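Local coordinates for complement factor H (PDB 2YBY), which regulates the complement system of innate immunity in the mouse and is represented here by its sixth and seventh sushi (SCR) domains, at residues Q88-V94 against Q106-T112; K36-S42 against P64-K68; P4-P8 against C54-W59. The protein carries 1 engineered substitution. All blocks are in the same frame, centred on the assembly; numbering follows the deposited sequence.

Contact 1 of 3, residues Q88-V94 against Q106-T112; sequences QGQSLKV and QDTMTCT. With EDO (1,2-ethanediol), chain B.
Leu92 and Met109 are an antiparallel hydrogen-bonded pair, their side chains side by side on one face of the sheet, with Leu92 CD2 4.0 Å from Met109 CE. The thioether bends at its last torsion (chi3 -44°), which carries CE to Val94 as well. Val94 CG2 lies 3.4 Å from Met109 CE, tighter than a usual carbon contact; the long, pliable methionine suits a spot where one methyl must meet two aliphatic neighbours. Trp116 and Phe71 pack on the Leu92 and Met109 side chains, so this face is the apolar one. Ser91, Lys93, Thr108 and Thr110 occupy the other face, where polar or beta-branched residues fit. Lys93 runs extended and then turns at chi4 (82°), bringing NZ within 2.6 Å of Gln106 O, while a water joins NZ to Gln106 OE1. Its carbonyl O accepts from O2 of an ethanediol, probably from the crystallisation liquor. At the far end Gly89 N binds Cys111 O at 2.8 Å, and glycine readily takes the positive phi (102°) found here. Cys111 SG is disulfide-bonded to Cys69. An antiparallel strand pair with one face packed on a tryptophan, here Trp116, and a disulfide is characteristic of the sushi (SCR) fold.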
loop_
_atom_site.group_PDB
_atom_site.type_symbol
_atom_site.label_atom_id
_atom_site.label_comp_id
_atom_site.label_asym_id
_atom_site.label_seq_id
_atom_site.Cartn_x
_atom_site.Cartn_y
_atom_site.Cartn_z
ATOM N N GLN A 88 0.642 -3.427 3.342
ATOM C CA GLN A 88 0.364 -4.821 3.594
ATOM C C GLN A 88 1.625 -5.688 3.574
ATOM O O GLN A 88 2.412 -5.646 2.615
ATOM C CB GLN A 88 -0.647 -5.310 2.571
ATOM C CG GLN A 88 -1.364 -6.566 2.972
ATOM C CD GLN A 88 -2.567 -6.810 2.092
ATOM O OE1 GLN A 88 -3.114 -5.899 1.428
ATOM N NE2 GLN A 88 -3.037 -8.034 2.099
ATOM N N GLY A 89 1.847 -6.396 4.671
ATOM C CA GLY A 89 3.015 -7.264 4.810
ATOM C C GLY A 89 4.127 -6.676 5.663
ATOM O O GLY A 89 5.019 -7.422 6.090
ATOM N N GLN A 90 4.112 -5.335 5.880
ATOM C CA GLN A 90 5.128 -4.676 6.700
ATOM C C GLN A 90 4.763 -4.765 8.183
ATOM O O GLN A 90 3.604 -4.944 8.546
ATOM C CB GLN A 90 5.318 -3.202 6.303
ATOM C CG GLN A 90 5.881 -3.046 4.883
ATOM C CD GLN A 90 5.990 -1.635 4.410
ATOM O OE1 GLN A 90 5.299 -0.744 4.867
ATOM N NE2 GLN A 90 6.844 -1.395 3.439
ATOM N N SER A 91 5.787 -4.714 9.029
ATOM C CA SER A 91 5.621 -4.767 10.476
ATOM C C SER A 91 6.583 -3.825 11.167
ATOM O O SER A 91 7.583 -3.372 10.588
ATOM C CB SER A 91 5.773 -6.192 11.009
ATOM O OG SER A 91 7.046 -6.741 10.746
ATOM N N LEU A 92 6.230 -3.456 12.394
ATOM C CA LEU A 92 7.104 -2.633 13.233
ATOM C C LEU A 92 6.943 -3.033 14.688
ATOM O O LEU A 92 5.990 -3.730 15.033
ATOM C CB LEU A 92 6.932 -1.112 13.040
ATOM C CG LEU A 92 5.749 -0.435 13.710
ATOM C CD1 LEU A 92 5.977 1.067 13.862
ATOM C CD2 LEU A 92 4.499 -0.664 12.927
ATOM N N LYS A 93 7.891 -2.642 15.503
ATOM C CA LYS A 93 7.855 -2.963 16.928
ATOM C C LYS A 93 7.353 -1.731 17.644
ATOM O O LYS A 93 7.880 -0.628 17.462
ATOM C CB LYS A 93 9.230 -3.358 17.473
ATOM C CG LYS A 93 9.136 -3.987 18.856
ATOM C CD LYS A 93 10.518 -4.320 19.368
ATOM C CE LYS A 93 10.471 -4.894 20.769
ATOM N NZ LYS A 93 10.159 -6.367 20.778
ATOM N N VAL A 94 6.297 -1.911 18.438
ATOM C CA VAL A 94 5.690 -0.824 19.191
ATOM C C VAL A 94 6.292 -0.836 20.601
ATOM O O VAL A 94 6.499 -1.897 21.175
ATOM C CB VAL A 94 4.169 -1.047 19.207
ATOM C CG1 VAL A 94 3.431 -0.055 20.083
ATOM C CG2 VAL A 94 3.624 -1.011 17.793
ATOM N N GLN A 106 6.522 -10.143 21.288
ATOM C CA GLN A 106 7.451 -9.130 20.818
ATOM C C GLN A 106 6.869 -7.733 20.640
ATOM O O GLN A 106 7.613 -6.843 20.248
ATOM C CB GLN A 106 8.076 -9.616 19.498
ATOM C CG GLN A 106 8.941 -10.872 19.636
ATOM C CD GLN A 106 10.115 -10.663 20.573
ATOM O OE1 GLN A 106 10.729 -9.592 20.604
ATOM N NE2 GLN A 106 10.443 -11.659 21.379
ATOM N N ASP A 107 5.589 -7.497 20.955
ATOM C CA ASP A 107 4.987 -6.180 20.753
ATOM C C ASP A 107 5.154 -5.683 19.312
ATOM O O ASP A 107 5.374 -4.482 19.083
ATOM C CB ASP A 107 5.481 -5.144 21.753
ATOM C CG ASP A 107 5.011 -5.410 23.164
ATOM O OD1 ASP A 107 3.985 -6.131 23.326
ATOM O OD2 ASP A 107 5.630 -4.864 24.103
ATOM N N THR A 108 5.014 -6.595 18.353
ATOM C CA THR A 108 5.074 -6.216 16.940
ATOM C C THR A 108 3.660 -6.152 16.389
ATOM O O THR A 108 2.762 -6.844 16.877
ATOM C CB THR A 108 5.957 -7.153 16.150
ATOM O OG1 THR A 108 5.450 -8.462 16.301
ATOM C CG2 THR A 108 7.395 -7.092 16.596
ATOM N N MET A 109 3.453 -5.250 15.437
ATOM C CA MET A 109 2.167 -5.075 14.750
ATOM C C MET A 109 2.482 -5.323 13.294
ATOM O O MET A 109 3.507 -4.814 12.827
ATOM C CB MET A 109 1.704 -3.615 14.788
ATOM C CG MET A 109 0.774 -3.296 15.803
ATOM S SD MET A 109 0.059 -1.679 15.713
ATOM C CE MET A 109 1.330 -0.566 15.349
ATOM N N THR A 110 1.570 -6.001 12.564
ATOM C CA THR A 110 1.761 -6.277 11.144
ATOM C C THR A 110 0.600 -5.629 10.399
ATOM O O THR A 110 -0.538 -5.671 10.869
ATOM C CB THR A 110 1.849 -7.779 10.926
ATOM O OG1 THR A 110 3.013 -8.249 11.635
ATOM C CG2 THR A 110 1.949 -8.155 9.449
ATOM N N CYS A 111 0.891 -5.000 9.254
ATOM C CA CYS A 111 -0.162 -4.438 8.424
ATOM C C CYS A 111 -0.759 -5.604 7.590
ATOM O O CYS A 111 -0.079 -6.139 6.709
ATOM C CB CYS A 111 0.398 -3.333 7.536
ATOM S SG CYS A 111 -0.838 -2.552 6.463
ATOM N N THR A 112 -1.975 -6.031 7.927
ATOM C CA THR A 112 -2.665 -7.139 7.238
ATOM C C THR A 112 -3.706 -6.602 6.281
ATOM O O THR A 112 -3.951 -5.404 6.244
ATOM C CB THR A 112 -3.312 -8.105 8.265
ATOM O OG1 THR A 112 -4.505 -7.544 8.800
ATOM C CG2 THR A 112 -2.383 -8.495 9.406
HETATM C C1 EDO B . 6.881 3.452 18.998
HETATM O O1 EDO B . 5.739 2.792 19.565
HETATM C C2 EDO B . 7.965 2.458 18.624
HETATM O O2 EDO B . 7.811 2.144 17.243
HETATM O O HOH W 1 11.287 -7.879 18.717
HETATM O O HOH W 2 6.943 -2.807 23.665
#

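Contact 2 of 3, residues K36-S42 against P64-K68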
loop_
_atom_site.group_PDB
_atom_site.type_symbol
_atom_site.label_atom_id
_atom_site.label_comp_id
_atom_site.label_asym_id
_atom_site.label_seq_id
_atom_site.Cartn_x
_atom_site.Cartn_y
_atom_site.Cartn_z
ATOM N N LYS A 36 -3.420 5.872 -8.635
ATOM C CA LYS A 36 -3.692 6.135 -7.226
ATOM C C LYS A 36 -4.574 5.015 -6.703
ATOM O O LYS A 36 -5.123 4.224 -7.486
ATOM C CB LYS A 36 -4.368 7.510 -7.051
ATOM C CG LYS A 36 -5.704 7.605 -7.757
ATOM C CD LYS A 36 -6.405 8.949 -7.555
ATOM C CE LYS A 36 -7.713 9.003 -8.319
ATOM N NZ LYS A 36 -8.539 10.178 -7.929
ATOM N N CYS A 37 -4.670 4.922 -5.401
ATOM C CA CYS A 37 -5.465 3.900 -4.750
ATOM C C CYS A 37 -6.606 4.518 -3.969
ATOM O O CYS A 37 -6.521 5.639 -3.493
ATOM C CB CYS A 37 -4.592 3.034 -3.851
ATOM S SG CYS A 37 -3.222 2.236 -4.714
ATOM N N ASP A 38 -7.627 3.693 -3.714
ATOM C CA ASP A 38 -8.769 4.080 -2.901
ATOM C C ASP A 38 -8.330 4.409 -1.459
ATOM O O ASP A 38 -7.346 3.864 -0.969
ATOM C CB ASP A 38 -9.761 2.908 -2.795
ATOM C CG ASP A 38 -10.353 2.394 -4.093
ATOM O OD1 ASP A 38 -10.044 2.960 -5.153
ATOM O OD2 ASP A 38 -11.085 1.399 -4.046
ATOM N N ASN A 39 -9.124 5.202 -0.749
ATOM C CA ASN A 39 -8.876 5.459 0.663
ATOM C C ASN A 39 -8.750 4.143 1.405
ATOM O O ASN A 39 -9.583 3.244 1.231
ATOM C CB ASN A 39 -10.050 6.241 1.268
ATOM C CG ASN A 39 -10.210 7.617 0.660
ATOM O OD1 ASN A 39 -9.241 8.207 0.142
ATOM N ND2 ASN A 39 -11.444 8.134 0.633
ATOM N N GLY A 40 -7.722 4.036 2.222
ATOM C CA GLY A 40 -7.440 2.807 2.952
ATOM C C GLY A 40 -6.444 1.893 2.270
ATOM O O GLY A 40 -6.106 0.829 2.805
ATOM N N PHE A 41 -6.026 2.250 1.039
ATOM C CA PHE A 41 -5.128 1.462 0.209
ATOM C C PHE A 41 -3.987 2.298 -0.307
ATOM O O PHE A 41 -4.000 3.540 -0.242
ATOM C CB PHE A 41 -5.872 0.856 -0.990
ATOM C CG PHE A 41 -6.917 -0.135 -0.547
ATOM C CD1 PHE A 41 -8.202 0.284 -0.227
ATOM C CD2 PHE A 41 -6.613 -1.475 -0.422
ATOM C CE1 PHE A 41 -9.141 -0.619 0.254
ATOM C CE2 PHE A 41 -7.582 -2.390 -0.012
ATOM C CZ PHE A 41 -8.835 -1.951 0.326
ATOM N N SER A 42 -2.965 1.598 -0.791
ATOM C CA SER A 42 -1.765 2.299 -1.198
ATOM C C SER A 42 -0.975 1.507 -2.231
ATOM O O SER A 42 -0.990 0.278 -2.186
ATOM C CB SER A 42 -0.879 2.459 0.052
ATOM O OG SER A 42 0.423 2.948 -0.192
ATOM N N PRO A 64 -1.573 -3.684 -7.756
ATOM C CA PRO A 64 -1.046 -2.322 -7.629
ATOM C C PRO A 64 -1.398 -1.600 -6.343
ATOM O O PRO A 64 -0.681 -0.675 -5.952
ATOM C CB PRO A 64 -1.655 -1.629 -8.848
ATOM C CG PRO A 64 -1.842 -2.724 -9.841
ATOM C CD PRO A 64 -2.350 -3.832 -8.999
ATOM N N CYS A 65 -2.565 -1.938 -5.786
ATOM C CA CYS A 65 -3.070 -1.311 -4.583
ATOM C C CYS A 65 -3.272 -2.380 -3.530
ATOM O O CYS A 65 -3.975 -3.380 -3.763
ATOM C CB CYS A 65 -4.359 -0.578 -4.873
ATOM S SG CYS A 65 -4.139 0.855 -5.951
ATOM N N VAL A 66 -2.633 -2.161 -2.387
ATOM C CA VAL A 66 -2.667 -3.064 -1.228
ATOM C C VAL A 66 -3.140 -2.292 0.009
ATOM O O VAL A 66 -3.182 -1.057 0.015
ATOM C CB VAL A 66 -1.278 -3.721 -0.981
ATOM C CG1 VAL A 66 -0.848 -4.576 -2.175
ATOM C CG2 VAL A 66 -0.209 -2.686 -0.672
ATOM N N ARG A 67 -3.498 -3.016 1.079
ATOM C CA ARG A 67 -3.907 -2.337 2.303
ATOM C C ARG A 67 -2.823 -1.368 2.832
ATOM O O ARG A 67 -1.633 -1.687 2.815
ATOM C CB ARG A 67 -4.280 -3.351 3.408
ATOM C CG ARG A 67 -4.779 -2.742 4.716
ATOM C CD ARG A 67 -6.014 -1.915 4.604
ATOM N NE ARG A 67 -7.210 -2.691 4.283
ATOM C CZ ARG A 67 -8.384 -2.164 3.924
ATOM N NH1 ARG A 67 -8.519 -0.847 3.786
ATOM N NH2 ARG A 67 -9.426 -2.951 3.675
ATOM N N LYS A 68 -3.264 -0.184 3.269
ATOM C CA LYS A 68 -2.441 0.840 3.875
ATOM C C LYS A 68 -2.756 0.854 5.366
ATOM O O LYS A 68 -3.931 0.840 5.755
ATOM C CB LYS A 68 -2.790 2.211 3.281
ATOM C CG LYS A 68 -2.013 3.368 3.816
ATOM C CD LYS A 68 -2.382 4.689 3.135
ATOM C CE LYS A 68 -3.641 5.273 3.699
ATOM N NZ LYS A 68 -3.933 6.616 3.129
HETATM O O HOH W 3 -5.224 5.624 0.895
HETATM O O HOH W 4 -6.662 6.450 3.049
#
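Cys37 and Cys65 join the two segments covalently, their SG atoms 2.1 Å apart with a disulfide torsion of -85°, near a right angle. Beside the disulfide the backbones exchange two hydrogen bonds, Ser42 N to Val66 O at 2.8 Å and Val66 N to Ser42 O at 2.9 Å. Gly40 O is gripped twice, by Lys68 N and by Arg67 NH1, both at 3.1 Å and from opposite faces of the carbonyl plane. Bends at chi2 and chi3 fold Arg67 over the Phe41 ring in an off-centre cation-pi contact, Arg67 CZ 4.2 Å from the centroid of the Phe41 ring and the planes 33° apart. A flexible arginine can serve carbonyl and ring together, while glycine suits the third position of the Asp38-Phe41 type II turn. Contact is looser at Lys68: its aliphatic stem lies along Ser42 CB, but NZ reaches the turn through two waters; one accepts from Gly40 N, the other donates to Phe41 O and is only weakly bonded to Gly40 N. Arg67 NE is held by Glu113 O and Phe41 stacks on Tyr12. Strand 66-71 lies between strands 41-42 and 84-87, and the disulfide fastens the residue just before it to the end of strand 32-37.

Contact 3 of 3, residues P4-P8 against C54-W59; sequences PCEFP and CTAQGW
The indole of Trp59 is wedged between Cys5 and Pro8, filling the hollow that the bend of residues 5-8 makes. Pro8 CB rises against one face as a CH-pi contact, 3.7 Å from the centroid of the five-membered ring and 15° off its normal. On the opposite face lies Cys5, whose CB sits 3.6 Å from Trp59 CZ2 and whose SG makes a sulfur-aromatic contact, 4.5 Å over the five-membered ring centroid. The indole is fixed at its edge too: NE1 donates to Glu6 O at 2.7 Å, the oxygen near the ring plane. Two packed faces and one edge bond should restrict ring rotation, and tryptophan suits the place because a broad apolar plate and an N-H are needed together. With chi1 at -67°, CG lies anti to the carbonyl carbon, which directs the indole toward residues 4-8. On the Cys5 side of the ring the disulfide, Cys5 SG to Cys54 SG 2.0 Å, joins the segments. A type I turn from Thr55 to Gly58 leads into the tryptophan; its last residue has a positive phi (90°), which suits glycine. Thr55 OG1 forms an ST turn by accepting from Gln57 N, and donates to Gly58 O. Residues 4-8 precede strand 13-15 and are joined to the end of strand 50-55, an outer strand of its sheet; Leu52 of that strand touches both Pro8 and Trp59.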
loop_
_atom_site.group_PDB
_atom_site.type_symbol
_atom_site.label_atom_id
_atom_site.label_comp_id
_atom_site.label_asym_id
_atom_site.label_seq_id
_atom_site.Cartn_x
_atom_site.Cartn_y
_atom_site.Cartn_z
ATOM N N PRO A 4 1.952 -5.239 -26.075
ATOM C CA PRO A 4 1.366 -6.361 -25.323
ATOM C C PRO A 4 0.558 -6.013 -24.081
ATOM O O PRO A 4 -0.052 -6.921 -23.526
ATOM C CB PRO A 4 2.592 -7.164 -24.924
ATOM C CG PRO A 4 3.649 -6.153 -24.709
ATOM C CD PRO A 4 3.362 -5.017 -25.687
ATOM N N CYS A 5 0.596 -4.750 -23.611
ATOM C CA CYS A 5 -0.086 -4.364 -22.374
ATOM C C CYS A 5 -1.422 -3.741 -22.646
ATOM O O CYS A 5 -1.476 -2.617 -23.152
ATOM C CB CYS A 5 0.788 -3.437 -21.544
ATOM S SG CYS A 5 2.247 -4.248 -20.868
ATOM N N GLU A 6 -2.489 -4.440 -22.285
ATOM C CA GLU A 6 -3.835 -3.929 -22.486
ATOM C C GLU A 6 -4.202 -2.908 -21.395
ATOM O O GLU A 6 -3.473 -2.752 -20.406
ATOM C CB GLU A 6 -4.865 -5.089 -22.545
ATOM C CG GLU A 6 -4.676 -6.037 -23.730
ATOM C CD GLU A 6 -5.051 -5.514 -25.103
ATOM O OE1 GLU A 6 -6.090 -4.827 -25.231
ATOM O OE2 GLU A 6 -4.345 -5.867 -26.073
ATOM N N PHE A 7 -5.364 -2.244 -21.554
ATOM C CA PHE A 7 -5.844 -1.245 -20.598
ATOM C C PHE A 7 -5.860 -1.874 -19.188
ATOM O O PHE A 7 -6.484 -2.937 -19.017
ATOM C CB PHE A 7 -7.244 -0.731 -21.009
ATOM C CG PHE A 7 -7.840 0.247 -20.023
ATOM C CD1 PHE A 7 -7.154 1.398 -19.657
ATOM C CD2 PHE A 7 -9.064 -0.014 -19.415
ATOM C CE1 PHE A 7 -7.676 2.259 -18.694
ATOM C CE2 PHE A 7 -9.575 0.847 -18.459
ATOM C CZ PHE A 7 -8.882 1.969 -18.113
ATOM N N PRO A 8 -5.089 -1.332 -18.220
ATOM C CA PRO A 8 -5.014 -1.973 -16.902
ATOM C C PRO A 8 -6.181 -1.658 -15.995
ATOM O O PRO A 8 -6.438 -0.478 -15.695
ATOM C CB PRO A 8 -3.706 -1.428 -16.328
ATOM C CG PRO A 8 -3.550 -0.109 -16.914
ATOM C CD PRO A 8 -4.215 -0.142 -18.278
ATOM N N CYS A 54 4.508 -1.181 -17.856
ATOM C CA CYS A 54 4.303 -2.266 -18.815
ATOM C C CYS A 54 5.648 -3.004 -18.991
ATOM O O CYS A 54 6.601 -2.412 -19.491
ATOM C CB CYS A 54 3.801 -1.733 -20.141
ATOM S SG CYS A 54 3.764 -3.005 -21.431
ATOM N N THR A 55 5.747 -4.251 -18.521
ATOM C CA THR A 55 6.996 -5.016 -18.586
ATOM C C THR A 55 6.818 -6.234 -19.492
ATOM O O THR A 55 5.704 -6.545 -19.908
ATOM C CB THR A 55 7.444 -5.469 -17.182
ATOM O OG1 THR A 55 6.758 -6.651 -16.802
ATOM C CG2 THR A 55 7.337 -4.385 -16.140
ATOM N N ALA A 56 7.897 -7.009 -19.665
ATOM C CA ALA A 56 7.840 -8.267 -20.435
ATOM C C ALA A 56 6.986 -9.339 -19.726
ATOM O O ALA A 56 6.613 -10.336 -20.347
ATOM C CB ALA A 56 9.244 -8.785 -20.669
ATOM N N GLN A 57 6.651 -9.123 -18.423
ATOM C CA GLN A 57 5.777 -10.007 -17.656
ATOM C C GLN A 57 4.363 -9.383 -17.505
ATOM O O GLN A 57 3.528 -9.910 -16.770
ATOM C CB GLN A 57 6.431 -10.300 -16.289
ATOM C CG GLN A 57 7.538 -11.372 -16.387
ATOM C CD GLN A 57 8.610 -11.277 -15.325
ATOM O OE1 GLN A 57 8.441 -10.652 -14.269
ATOM N NE2 GLN A 57 9.743 -11.930 -15.571
ATOM N N GLY A 58 4.080 -8.340 -18.283
ATOM C CA GLY A 58 2.815 -7.623 -18.226
ATOM C C GLY A 58 2.913 -6.490 -17.226
ATOM O O GLY A 58 4.008 -6.064 -16.868
ATOM N N TRP A 59 1.773 -5.982 -16.782
ATOM C CA TRP A 59 1.766 -4.877 -15.823
ATOM C C TRP A 59 2.359 -5.266 -14.510
ATOM O O TRP A 59 2.119 -6.389 -14.018
ATOM C CB TRP A 59 0.330 -4.418 -15.581
ATOM C CG TRP A 59 -0.287 -3.783 -16.774
ATOM C CD1 TRP A 59 -1.319 -4.260 -17.522
ATOM C CD2 TRP A 59 0.056 -2.502 -17.332
ATOM N NE1 TRP A 59 -1.621 -3.378 -18.530
ATOM C CE2 TRP A 59 -0.795 -2.285 -18.428
ATOM C CE3 TRP A 59 1.023 -1.525 -17.020
ATOM C CZ2 TRP A 59 -0.689 -1.167 -19.240
ATOM C CZ3 TRP A 59 1.103 -0.395 -17.815
ATOM C CH2 TRP A 59 0.225 -0.201 -18.876
#

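Contacts 2 and 3 belong to the first sushi repeat and contact 1 to the second. All three are partly buried, but contact 2 lies nearest the centre of the chain, whereas contacts 1 and 3 are on opposite sides of it. Contacts 2 and 3 each contain a whole disulfide and reach the same sheet, through neighbouring strands 32-37 and 50-55; contact 1 holds one half of a disulfide and relies chiefly on backbone pairing. The aromatic contacts of contacts 2 and 3 differ: arginine over phenylalanine in contact 2, proline and sulfur about tryptophan in contact 3. Contacts 1 and 2 touch mainly round Arg67, which meets Gln88 and Thr112, joining the two repeats.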